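Local coordinates for probable spore coat polysaccharide biosynthesis protein E (Chromobacterium violaceum ATCC 12472, PDB 3G8R) that binds a zinc ion and probably acts as an N-acylneuraminate-9-phosphate synthase of the NeuB family, at residues P6-M12 and F39-L45; F122-L128 and D149-V153; V282-V288 and I327-V333. All coordinates share one frame; numbering follows the deposited sequence.

Contact 1 of 3, residues P6-M12 and F39-L45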
loop_
_atom_site.group_PDB
_atom_site.type_symbol
_atom_site.label_atom_id
_atom_site.label_comp_id
_atom_site.label_asym_id
_atom_site.label_seq_id
_atom_site.Cartn_x
_atom_site.Cartn_y
_atom_site.Cartn_z
ATOM N N PRO A 6 9.994 -11.358 5.764
ATOM C CA PRO A 6 10.542 -10.235 5.019
ATOM C C PRO A 6 12.047 -10.322 5.029
ATOM O O PRO A 6 12.621 -10.735 6.031
ATOM C CB PRO A 6 10.093 -9.012 5.823
ATOM C CG PRO A 6 8.952 -9.434 6.540
ATOM C CD PRO A 6 9.138 -10.901 6.863
ATOM N N LEU A 7 12.687 -9.961 3.930
ATOM C CA LEU A 7 14.122 -9.949 3.933
ATOM C C LEU A 7 14.637 -8.545 3.717
ATOM O O LEU A 7 14.281 -7.873 2.727
ATOM C CB LEU A 7 14.659 -10.899 2.873
ATOM C CG LEU A 7 16.145 -10.774 2.510
ATOM C CD1 LEU A 7 17.026 -10.856 3.666
ATOM C CD2 LEU A 7 16.528 -11.862 1.553
ATOM N N PHE A 8 15.487 -8.099 4.627
ATOM C CA PHE A 8 16.100 -6.808 4.449
ATOM C C PHE A 8 17.556 -6.949 4.102
ATOM O O PHE A 8 18.282 -7.756 4.710
ATOM C CB PHE A 8 15.982 -5.978 5.702
ATOM C CG PHE A 8 14.594 -5.598 6.018
ATOM C CD1 PHE A 8 14.133 -4.332 5.717
ATOM C CD2 PHE A 8 13.726 -6.516 6.579
ATOM C CE1 PHE A 8 12.849 -3.983 5.971
ATOM C CE2 PHE A 8 12.424 -6.158 6.842
ATOM C CZ PHE A 8 11.989 -4.890 6.528
ATOM N N ILE A 9 17.990 -6.130 3.145
ATOM C CA ILE A 9 19.352 -6.160 2.658
ATOM C C ILE A 9 20.078 -4.835 2.843
ATOM O O ILE A 9 19.575 -3.757 2.497
ATOM C CB ILE A 9 19.411 -6.564 1.193
ATOM C CG1 ILE A 9 18.686 -7.888 0.968
ATOM C CG2 ILE A 9 20.844 -6.715 0.779
ATOM C CD1 ILE A 9 18.533 -8.242 -0.499
ATOM N N PHE A 10 21.288 -4.936 3.372
ATOM C CA PHE A 10 22.080 -3.764 3.667
ATOM C C PHE A 10 23.226 -3.670 2.716
ATOM O O PHE A 10 24.138 -4.474 2.781
ATOM C CB PHE A 10 22.581 -3.858 5.080
ATOM C CG PHE A 10 21.507 -4.170 6.044
ATOM C CD1 PHE A 10 20.467 -3.254 6.244
ATOM C CD2 PHE A 10 21.510 -5.383 6.737
ATOM C CE1 PHE A 10 19.461 -3.530 7.120
ATOM C CE2 PHE A 10 20.495 -5.677 7.646
ATOM C CZ PHE A 10 19.464 -4.755 7.835
ATOM N N GLU A 11 23.149 -2.683 1.834
ATOM C CA GLU A 11 24.140 -2.471 0.795
ATOM C C GLU A 11 25.299 -1.682 1.349
ATOM O O GLU A 11 25.118 -0.559 1.790
ATOM C CB GLU A 11 23.512 -1.687 -0.351
ATOM C CG GLU A 11 24.489 -1.152 -1.354
ATOM C CD GLU A 11 24.888 -2.170 -2.396
ATOM O OE1 GLU A 11 25.659 -3.107 -2.065
ATOM O OE2 GLU A 11 24.449 -2.008 -3.557
HETATM N N MSE A 12 26.488 -2.272 1.352
HETATM C CA MSE A 12 27.675 -1.533 1.794
HETATM C C MSE A 12 28.183 -0.711 0.635
HETATM O O MSE A 12 28.737 0.365 0.833
HETATM C CB MSE A 12 28.777 -2.478 2.246
HETATM C CG MSE A 12 29.786 -1.867 3.210
HETATM SE SE MSE A 12 30.910 -3.140 3.836
HETATM C CE MSE A 12 31.670 -3.565 2.301
ATOM N N PHE A 39 12.988 -10.627 11.284
ATOM C CA PHE A 39 13.024 -10.652 9.840
ATOM C C PHE A 39 14.255 -11.426 9.453
ATOM O O PHE A 39 15.051 -11.816 10.302
ATOM C CB PHE A 39 13.229 -9.252 9.293
ATOM C CG PHE A 39 12.275 -8.230 9.805
ATOM C CD1 PHE A 39 10.907 -8.467 9.813
ATOM C CD2 PHE A 39 12.752 -6.972 10.193
ATOM C CE1 PHE A 39 10.022 -7.480 10.260
ATOM C CE2 PHE A 39 11.883 -5.972 10.619
ATOM C CZ PHE A 39 10.518 -6.224 10.674
ATOM N N ASP A 40 14.428 -11.603 8.156
ATOM C CA ASP A 40 15.703 -12.056 7.616
ATOM C C ASP A 40 16.506 -10.856 7.225
ATOM O O ASP A 40 15.966 -9.810 6.924
ATOM C CB ASP A 40 15.502 -12.926 6.385
ATOM C CG ASP A 40 14.930 -14.246 6.727
ATOM O OD1 ASP A 40 15.003 -14.599 7.929
ATOM O OD2 ASP A 40 14.405 -14.911 5.804
ATOM N N PHE A 41 17.808 -11.038 7.191
ATOM C CA PHE A 41 18.700 -9.959 6.936
ATOM C C PHE A 41 19.822 -10.499 6.063
ATOM O O PHE A 41 20.312 -11.608 6.282
ATOM C CB PHE A 41 19.289 -9.424 8.261
ATOM C CG PHE A 41 18.289 -8.774 9.175
ATOM C CD1 PHE A 41 17.697 -7.562 8.835
ATOM C CD2 PHE A 41 17.972 -9.353 10.396
ATOM C CE1 PHE A 41 16.802 -6.946 9.688
ATOM C CE2 PHE A 41 17.066 -8.751 11.242
ATOM C CZ PHE A 41 16.480 -7.549 10.892
ATOM N N GLY A 42 20.217 -9.677 5.091
ATOM C CA GLY A 42 21.373 -9.915 4.242
ATOM C C GLY A 42 22.216 -8.659 4.130
ATOM O O GLY A 42 21.705 -7.555 4.195
ATOM N N PHE A 43 23.518 -8.853 3.987
ATOM C CA PHE A 43 24.462 -7.778 3.769
ATOM C C PHE A 43 25.046 -7.889 2.370
ATOM O O PHE A 43 25.332 -8.975 1.889
ATOM C CB PHE A 43 25.570 -7.842 4.829
ATOM C CG PHE A 43 25.790 -6.528 5.534
ATOM C CD1 PHE A 43 25.223 -6.290 6.782
ATOM C CD2 PHE A 43 26.491 -5.497 4.915
ATOM C CE1 PHE A 43 25.389 -5.068 7.402
ATOM C CE2 PHE A 43 26.676 -4.276 5.556
ATOM C CZ PHE A 43 26.134 -4.063 6.790
ATOM N N LYS A 44 25.215 -6.758 1.702
ATOM C CA LYS A 44 25.615 -6.779 0.291
ATOM C C LYS A 44 26.927 -6.042 -0.033
ATOM O O LYS A 44 27.155 -4.904 0.428
ATOM C CB LYS A 44 24.499 -6.256 -0.582
ATOM C CG LYS A 44 24.475 -6.948 -1.909
ATOM C CD LYS A 44 23.668 -6.200 -2.950
ATOM C CE LYS A 44 24.379 -4.929 -3.384
ATOM N NZ LYS A 44 24.064 -4.514 -4.812
ATOM N N LEU A 45 27.762 -6.715 -0.835
ATOM C CA LEU A 45 28.973 -6.166 -1.452
ATOM C C LEU A 45 28.826 -5.953 -2.939
ATOM O O LEU A 45 27.886 -6.436 -3.557
ATOM C CB LEU A 45 30.090 -7.162 -1.266
ATOM C CG LEU A 45 30.900 -6.994 0.006
ATOM C CD1 LEU A 45 30.355 -5.871 0.861
ATOM C CD2 LEU A 45 30.844 -8.318 0.716
#

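Contact 2 of 3, residues F122-L128 and D149-V153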
loop_
_atom_site.group_PDB
_atom_site.type_symbol
_atom_site.label_atom_id
_atom_site.label_comp_id
_atom_site.label_asym_id
_atom_site.label_seq_id
_atom_site.Cartn_x
_atom_site.Cartn_y
_atom_site.Cartn_z
ATOM N N PHE A 122 21.411 -4.910 -15.752
ATOM C CA PHE A 122 20.210 -5.698 -15.956
ATOM C C PHE A 122 20.210 -6.320 -17.344
ATOM O O PHE A 122 19.902 -7.481 -17.469
ATOM C CB PHE A 122 18.901 -4.936 -15.681
ATOM C CG PHE A 122 17.670 -5.840 -15.625
ATOM C CD1 PHE A 122 16.678 -5.776 -16.615
ATOM C CD2 PHE A 122 17.511 -6.775 -14.591
ATOM C CE1 PHE A 122 15.540 -6.625 -16.585
ATOM C CE2 PHE A 122 16.380 -7.615 -14.551
ATOM C CZ PHE A 122 15.394 -7.533 -15.562
ATOM N N THR A 123 20.598 -5.579 -18.376
ATOM C CA THR A 123 20.612 -6.143 -19.734
ATOM C C THR A 123 22.020 -6.457 -20.269
ATOM O O THR A 123 22.219 -6.667 -21.463
ATOM C CB THR A 123 19.866 -5.238 -20.725
ATOM O OG1 THR A 123 20.282 -3.874 -20.544
ATOM C CG2 THR A 123 18.407 -5.329 -20.488
ATOM N N ASP A 124 22.993 -6.471 -19.376
ATOM C CA ASP A 124 24.356 -6.842 -19.704
ATOM C C ASP A 124 24.368 -8.381 -19.952
ATOM O O ASP A 124 24.826 -9.185 -19.109
ATOM C CB ASP A 124 25.249 -6.406 -18.531
ATOM C CG ASP A 124 26.737 -6.442 -18.842
ATOM O OD1 ASP A 124 27.189 -7.468 -19.392
ATOM O OD2 ASP A 124 27.455 -5.449 -18.495
ATOM N N TRP A 125 23.852 -8.755 -21.127
ATOM C CA TRP A 125 23.561 -10.143 -21.508
ATOM C C TRP A 125 24.665 -11.148 -21.250
ATOM O O TRP A 125 24.418 -12.211 -20.679
ATOM C CB TRP A 125 23.192 -10.199 -22.981
ATOM C CG TRP A 125 22.047 -9.323 -23.296
ATOM C CD1 TRP A 125 22.033 -8.240 -24.149
ATOM C CD2 TRP A 125 20.728 -9.428 -22.744
ATOM N NE1 TRP A 125 20.779 -7.682 -24.172
ATOM C CE2 TRP A 125 19.957 -8.381 -23.315
ATOM C CE3 TRP A 125 20.125 -10.296 -21.816
ATOM C CZ2 TRP A 125 18.597 -8.171 -22.972
ATOM C CZ3 TRP A 125 18.776 -10.092 -21.476
ATOM C CH2 TRP A 125 18.031 -9.033 -22.053
ATOM N N PRO A 126 25.889 -10.823 -21.675
ATOM C CA PRO A 126 26.999 -11.719 -21.369
ATOM C C PRO A 126 27.121 -11.952 -19.872
ATOM O O PRO A 126 27.439 -13.074 -19.461
ATOM C CB PRO A 126 28.227 -10.953 -21.866
ATOM C CG PRO A 126 27.699 -9.978 -22.851
ATOM C CD PRO A 126 26.323 -9.626 -22.420
ATOM N N LEU A 127 26.884 -10.916 -19.061
ATOM C CA LEU A 127 26.980 -11.078 -17.614
ATOM C C LEU A 127 25.884 -11.999 -17.123
ATOM O O LEU A 127 26.109 -12.787 -16.194
ATOM C CB LEU A 127 26.922 -9.737 -16.862
ATOM C CG LEU A 127 26.929 -9.894 -15.338
ATOM C CD1 LEU A 127 28.179 -10.658 -14.851
ATOM C CD2 LEU A 127 26.775 -8.600 -14.567
ATOM N N LEU A 128 24.706 -11.890 -17.742
ATOM C CA LEU A 128 23.569 -12.728 -17.366
ATOM C C LEU A 128 23.829 -14.186 -17.707
ATOM O O LEU A 128 23.554 -15.069 -16.895
ATOM C CB LEU A 128 22.264 -12.251 -18.010
ATOM C CG LEU A 128 21.732 -10.894 -17.563
ATOM C CD1 LEU A 128 20.245 -10.785 -17.859
ATOM C CD2 LEU A 128 21.966 -10.619 -16.079
ATOM N N ASP A 149 12.327 -6.060 -21.908
ATOM C CA ASP A 149 13.568 -6.584 -21.356
ATOM C C ASP A 149 13.398 -7.378 -20.072
ATOM O O ASP A 149 14.113 -8.358 -19.865
ATOM C CB ASP A 149 14.558 -5.459 -21.076
ATOM C CG ASP A 149 15.158 -4.879 -22.335
ATOM O OD1 ASP A 149 15.286 -5.641 -23.343
ATOM O OD2 ASP A 149 15.510 -3.661 -22.301
ATOM N N ILE A 150 12.498 -6.925 -19.200
ATOM C CA ILE A 150 12.320 -7.520 -17.882
ATOM C C ILE A 150 11.595 -8.799 -18.106
ATOM O O ILE A 150 11.871 -9.804 -17.468
ATOM C CB ILE A 150 11.445 -6.660 -16.963
ATOM C CG1 ILE A 150 11.945 -5.236 -16.914
ATOM C CG2 ILE A 150 11.434 -7.221 -15.546
ATOM C CD1 ILE A 150 11.091 -4.289 -16.078
ATOM N N ASP A 151 10.639 -8.739 -19.023
ATOM C CA ASP A 151 10.051 -9.936 -19.598
ATOM C C ASP A 151 11.094 -10.921 -20.101
ATOM O O ASP A 151 11.025 -12.090 -19.739
ATOM C CB ASP A 151 9.145 -9.570 -20.748
ATOM C CG ASP A 151 7.758 -9.224 -20.306
ATOM O OD1 ASP A 151 7.497 -9.077 -19.094
ATOM O OD2 ASP A 151 6.893 -9.102 -21.208
ATOM N N LYS A 152 12.041 -10.482 -20.931
ATOM C CA LYS A 152 13.006 -11.435 -21.467
ATOM C C LYS A 152 13.740 -12.062 -20.305
ATOM O O LYS A 152 13.815 -13.304 -20.193
ATOM C CB LYS A 152 14.014 -10.799 -22.412
ATOM C CG LYS A 152 13.538 -10.737 -23.840
ATOM C CD LYS A 152 14.373 -9.789 -24.710
ATOM C CE LYS A 152 13.492 -9.167 -25.815
ATOM N NZ LYS A 152 13.791 -7.705 -26.006
ATOM N N VAL A 153 14.233 -11.191 -19.427
ATOM C CA VAL A 153 15.034 -11.610 -18.311
ATOM C C VAL A 153 14.268 -12.514 -17.341
ATOM O O VAL A 153 14.799 -13.524 -16.895
ATOM C CB VAL A 153 15.605 -10.403 -17.559
ATOM C CG1 VAL A 153 16.199 -10.862 -16.261
ATOM C CG2 VAL A 153 16.663 -9.741 -18.374
#

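Contact 3 of 3, residues V282-V288 and I327-V333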
loop_
_atom_site.group_PDB
_atom_site.type_symbol
_atom_site.label_atom_id
_atom_site.label_comp_id
_atom_site.label_asym_id
_atom_site.label_seq_id
_atom_site.Cartn_x
_atom_site.Cartn_y
_atom_site.Cartn_z
ATOM N N VAL A 282 -36.917 -6.884 15.667
ATOM C CA VAL A 282 -38.225 -7.073 15.101
ATOM C C VAL A 282 -39.193 -7.178 16.244
ATOM O O VAL A 282 -39.039 -8.047 17.111
ATOM C CB VAL A 282 -38.279 -8.364 14.301
ATOM C CG1 VAL A 282 -39.671 -8.575 13.706
ATOM C CG2 VAL A 282 -37.284 -8.325 13.253
ATOM N N PHE A 283 -40.201 -6.310 16.237
ATOM C CA PHE A 283 -41.212 -6.296 17.294
ATOM C C PHE A 283 -42.569 -6.617 16.731
ATOM O O PHE A 283 -42.870 -6.238 15.599
ATOM C CB PHE A 283 -41.289 -4.913 17.956
ATOM C CG PHE A 283 -40.058 -4.534 18.738
ATOM C CD1 PHE A 283 -40.027 -4.680 20.116
ATOM C CD2 PHE A 283 -38.922 -4.029 18.089
ATOM C CE1 PHE A 283 -38.884 -4.311 20.853
ATOM C CE2 PHE A 283 -37.771 -3.656 18.808
ATOM C CZ PHE A 283 -37.753 -3.791 20.195
ATOM N N ALA A 284 -43.398 -7.295 17.519
ATOM C CA ALA A 284 -44.814 -7.430 17.155
ATOM C C ALA A 284 -45.556 -6.102 17.347
ATOM O O ALA A 284 -45.317 -5.358 18.325
ATOM C CB ALA A 284 -45.488 -8.548 17.925
ATOM N N THR A 285 -46.431 -5.787 16.396
ATOM C CA THR A 285 -47.195 -4.549 16.480
ATOM C C THR A 285 -48.620 -4.811 16.995
ATOM O O THR A 285 -49.383 -3.870 17.254
ATOM C CB THR A 285 -47.258 -3.832 15.130
ATOM O OG1 THR A 285 -47.920 -4.658 14.195
ATOM C CG2 THR A 285 -45.897 -3.583 14.608
ATOM N N ARG A 286 -48.925 -6.100 17.192
ATOM C CA ARG A 286 -50.275 -6.656 17.204
ATOM C C ARG A 286 -50.150 -8.051 17.850
ATOM O O ARG A 286 -49.167 -8.740 17.617
ATOM C CB ARG A 286 -50.707 -6.745 15.746
ATOM C CG ARG A 286 -51.885 -7.548 15.406
ATOM C CD ARG A 286 -52.275 -7.172 14.005
ATOM N NE ARG A 286 -53.158 -5.987 13.971
ATOM C CZ ARG A 286 -52.786 -4.741 13.636
ATOM N NH1 ARG A 286 -53.682 -3.763 13.642
ATOM N NH2 ARG A 286 -51.524 -4.454 13.305
ATOM N N PRO A 287 -51.134 -8.485 18.662
ATOM C CA PRO A 287 -50.885 -9.811 19.220
ATOM C C PRO A 287 -50.792 -10.841 18.099
ATOM O O PRO A 287 -51.538 -10.771 17.135
ATOM C CB PRO A 287 -52.123 -10.086 20.094
ATOM C CG PRO A 287 -52.898 -8.825 20.120
ATOM C CD PRO A 287 -52.508 -8.022 18.928
ATOM N N VAL A 288 -49.863 -11.770 18.232
ATOM C CA VAL A 288 -49.659 -12.807 17.246
ATOM C C VAL A 288 -49.881 -14.141 17.946
ATOM O O VAL A 288 -49.162 -14.480 18.893
ATOM C CB VAL A 288 -48.204 -12.756 16.652
ATOM C CG1 VAL A 288 -47.931 -13.962 15.712
ATOM C CG2 VAL A 288 -47.951 -11.450 15.948
ATOM N N ILE A 327 -47.217 -14.267 20.723
ATOM C CA ILE A 327 -46.412 -13.093 20.992
ATOM C C ILE A 327 -47.308 -11.927 21.385
ATOM O O ILE A 327 -48.221 -11.578 20.645
ATOM C CB ILE A 327 -45.591 -12.656 19.749
ATOM C CG1 ILE A 327 -45.185 -13.854 18.870
ATOM C CG2 ILE A 327 -44.374 -11.750 20.179
ATOM C CD1 ILE A 327 -43.720 -14.229 18.883
ATOM N N ALA A 328 -47.042 -11.300 22.527
ATOM C CA ALA A 328 -47.840 -10.148 22.930
ATOM C C ALA A 328 -47.564 -8.971 22.010
ATOM O O ALA A 328 -46.472 -8.843 21.480
ATOM C CB ALA A 328 -47.529 -9.773 24.339
ATOM N N ALA A 329 -48.542 -8.099 21.821
ATOM C CA ALA A 329 -48.285 -6.876 21.056
ATOM C C ALA A 329 -47.197 -6.015 21.697
ATOM O O ALA A 329 -47.042 -5.986 22.937
ATOM C CB ALA A 329 -49.534 -6.083 20.870
ATOM N N ASP A 330 -46.445 -5.334 20.821
ATOM C CA ASP A 330 -45.311 -4.447 21.169
ATOM C C ASP A 330 -44.157 -5.207 21.837
ATOM O O ASP A 330 -43.190 -4.639 22.327
ATOM C CB ASP A 330 -45.793 -3.203 21.945
ATOM C CG ASP A 330 -46.619 -2.231 21.068
ATOM O OD1 ASP A 330 -47.438 -1.470 21.623
ATOM O OD2 ASP A 330 -46.466 -2.211 19.821
ATOM N N ALA A 331 -44.234 -6.522 21.795
ATOM C CA ALA A 331 -43.170 -7.309 22.365
ATOM C C ALA A 331 -42.095 -7.697 21.363
ATOM O O ALA A 331 -42.344 -7.827 20.165
ATOM C CB ALA A 331 -43.729 -8.543 23.040
ATOM N N PRO A 332 -40.883 -7.892 21.863
ATOM C CA PRO A 332 -39.797 -8.282 20.986
ATOM C C PRO A 332 -40.048 -9.682 20.521
ATOM O O PRO A 332 -40.391 -10.531 21.329
ATOM C CB PRO A 332 -38.564 -8.228 21.893
ATOM C CG PRO A 332 -39.103 -8.214 23.294
ATOM C CD PRO A 332 -40.449 -7.620 23.244
ATOM N N VAL A 333 -39.897 -9.920 19.229
ATOM C CA VAL A 333 -40.043 -11.242 18.698
ATOM C C VAL A 333 -38.746 -11.962 18.977
ATOM O O VAL A 333 -37.761 -11.749 18.301
ATOM C CB VAL A 333 -40.218 -11.221 17.202
ATOM C CG1 VAL A 333 -40.128 -12.637 16.657
ATOM C CG2 VAL A 333 -41.516 -10.574 16.812
#

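Contact 1 of 3, residues P6-M12 and F39-L45
Phe-10 sets its CB squarely over the centre of the Phe-43 ring, 3.8 Å from the centroid and 9° off the normal, a clear CH-pi contact; the two rings themselves meet obliquely. With CG beside its own backbone N (chi1 -50°), the Phe-10 ring leans back along the sheet to Phe-41, where its CZ lies 3.5 Å from CD1 of that residue. Here the Phe-41 carbon comes in at the edge of the Phe-10 ring, and the planes, 22° apart, are slid so far that they barely overlap. Further back, Phe-8 puts CE2 over one face of the Phe-39 ring, 3.5 Å from Phe-39 CD2, again obliquely, while the carbonyl O of Asp-40 sits at the edge of the Phe-8 ring.

Apart from Phe-39, just before the second strand, these rings ride on strands 7-11 and 40-47, parallel neighbours of a closed eight-stranded TIM barrel, linked by helix 21-33 in a beta-alpha-beta unit. Backbone hydrogen bonds alternate between them, from Asp-40 N to Pro-6 O through Gly-42 N to Phe-8 O (2.8 Å) and on to Met-12 N with Lys-44 O. The phenylalanines of the strands face outward: Phe-10 and Phe-43 meet helix 21-33, and Phe-8 and Phe-41 meet helix 242-259.

Leu-7, Ile-9, Glu-11 and Lys-44 point to the opposite face. Leu-7 rests CD1 against the backbone from Asp-40 to Gly-42, 3.7 Å from Gly-42 N. Glu-11 OE2 forms a salt bridge with Lys-44 NZ, though the bond is weak and its local geometry doubtful; OE2 also accepts from Gln-46 NE2, and Lys-44 NZ bonds Thr-97 OG1. The Glu-11 side chain comes about 4 Å from the bound zinc ion, beside the zinc ligand His-225.

Contact 2 of 3, residues F122-L128 and D149-V153
Asp-149 O accepts the helical hydrogen bond from Val-153 N at 2.9 Å, and the Phe-122 ring packs against this turn of helix 147-158. A chi1 of -168°, with CG opposite the Phe-122 backbone N, points the ring at the helix. CE1 then meets Ile-150 CA at 3.6 Å, with the CA at the ring edge and in its plane, while CZ touches Val-153 CG1 at 3.5 Å. The other valine methyl, CG2, stands over one face of the same ring in a CH-pi contact, 28° off the normal. Val-153 comes at Phe-122 from the opposite direction, and its CG2 is shared: it also reaches Trp-125 CZ3, obliquely, and Leu-128 CD1, at about a right angle, each 3.8 Å away. One methyl therefore joins three side chains of 122-128.

Toward the outside the contact becomes mixed. Thr-123 lays CG2 across the carboxylate of Asp-149, 3.8 Å from its CG, while its OG1 bonds Asn-313 of the second subunit. Asp-149 OD1 comes to the edge of the Trp-125 ring near CZ2, the carboxylate and indole planes 71° apart; its ion pair with Lys-152 is long. One face of that indole lies against Thr-123 O within its own segment. Asp-124 takes the N-cap position, its OD1 shared between a weak capping bond from Leu-127 N and a salt bridge to Arg-280 of the second subunit.

Helices 125-132 and 147-158 are successive outer helices of the TIM barrel, separated in sequence by strand 138-141; helix 101-109 packs on the former through Pro-126 and Leu-127.

Contact 3 of 3, residues V282-V288 and I327-V333
Ile-327 holds CG1 opposite its carbonyl carbon and beside its backbone N, which places CG1 3.9 Å from Val-288 CB, the two branched side chains lying side by side and pointing the same way. Phe-283, its CG beside its own backbone N (chi1 -67°), sets its ring obliquely against Pro-332, with CD1 3.7 Å from the proline CA. Between these ends Ala-284 directs its CB at the other segment, close to Ala-328 O and Ile-327 CG2, and Val-333 sets CG2 against Val-282 CG1.

The backbones are joined at both ends and, weakly, in the middle. Val-288 and Ile-327 form an antiparallel hydrogen-bonded pair, Val-288 N reaching Ile-327 O at 2.9 Å and Ile-327 N returning to Val-288 O at 2.7 Å. Farther along, Ala-284 N bonds Ala-331 O at 2.9 Å and Val-333 N bonds Val-282 O at 3.0 Å. In between, 327-333 folds through a type II turn from Ala-328 to Ala-331, closed at 3.2 Å by Ala-331 N and Ala-328 O, with Asp-330 at the positive-phi position (64°) and its N weakly bonded to Ala-284 O. At this turn Ala-329 CB packs on the Pro-287 ring.

Both segments belong to the SAF domain, where strand 281-284 pairs with 299-302 and so lies between that strand and the loop 327-333. The Phe-283 ring also stacks on His-55 of the second subunit. Across the contact itself, the sound polar bonds are all between main-chain atoms and the side chains add small apolar contacts, which implies a join set by backbone pairing rather than by charge.

Overall arrangement
The three contacts follow one another along the chain without overlap. Contacts 1 and 2 share the NeuB-family TIM barrel, their centres about 23 Å apart: contact 1 pairs two wall strands beside the zinc site, and contact 2 packs two outer helices farther along the barrel. Contact 3 lies in the SAF domain, its centre about 67 and 75 Å from those of contacts 1 and 2, on the other side of the chain's centre from contact 2. Contacts 2 and 3 both touch the second subunit, whereas contact 1 does not. The extended chain thus sends its small domain to the partner's barrel, consistent with the domain-exchanged dimers of sialic acid synthases.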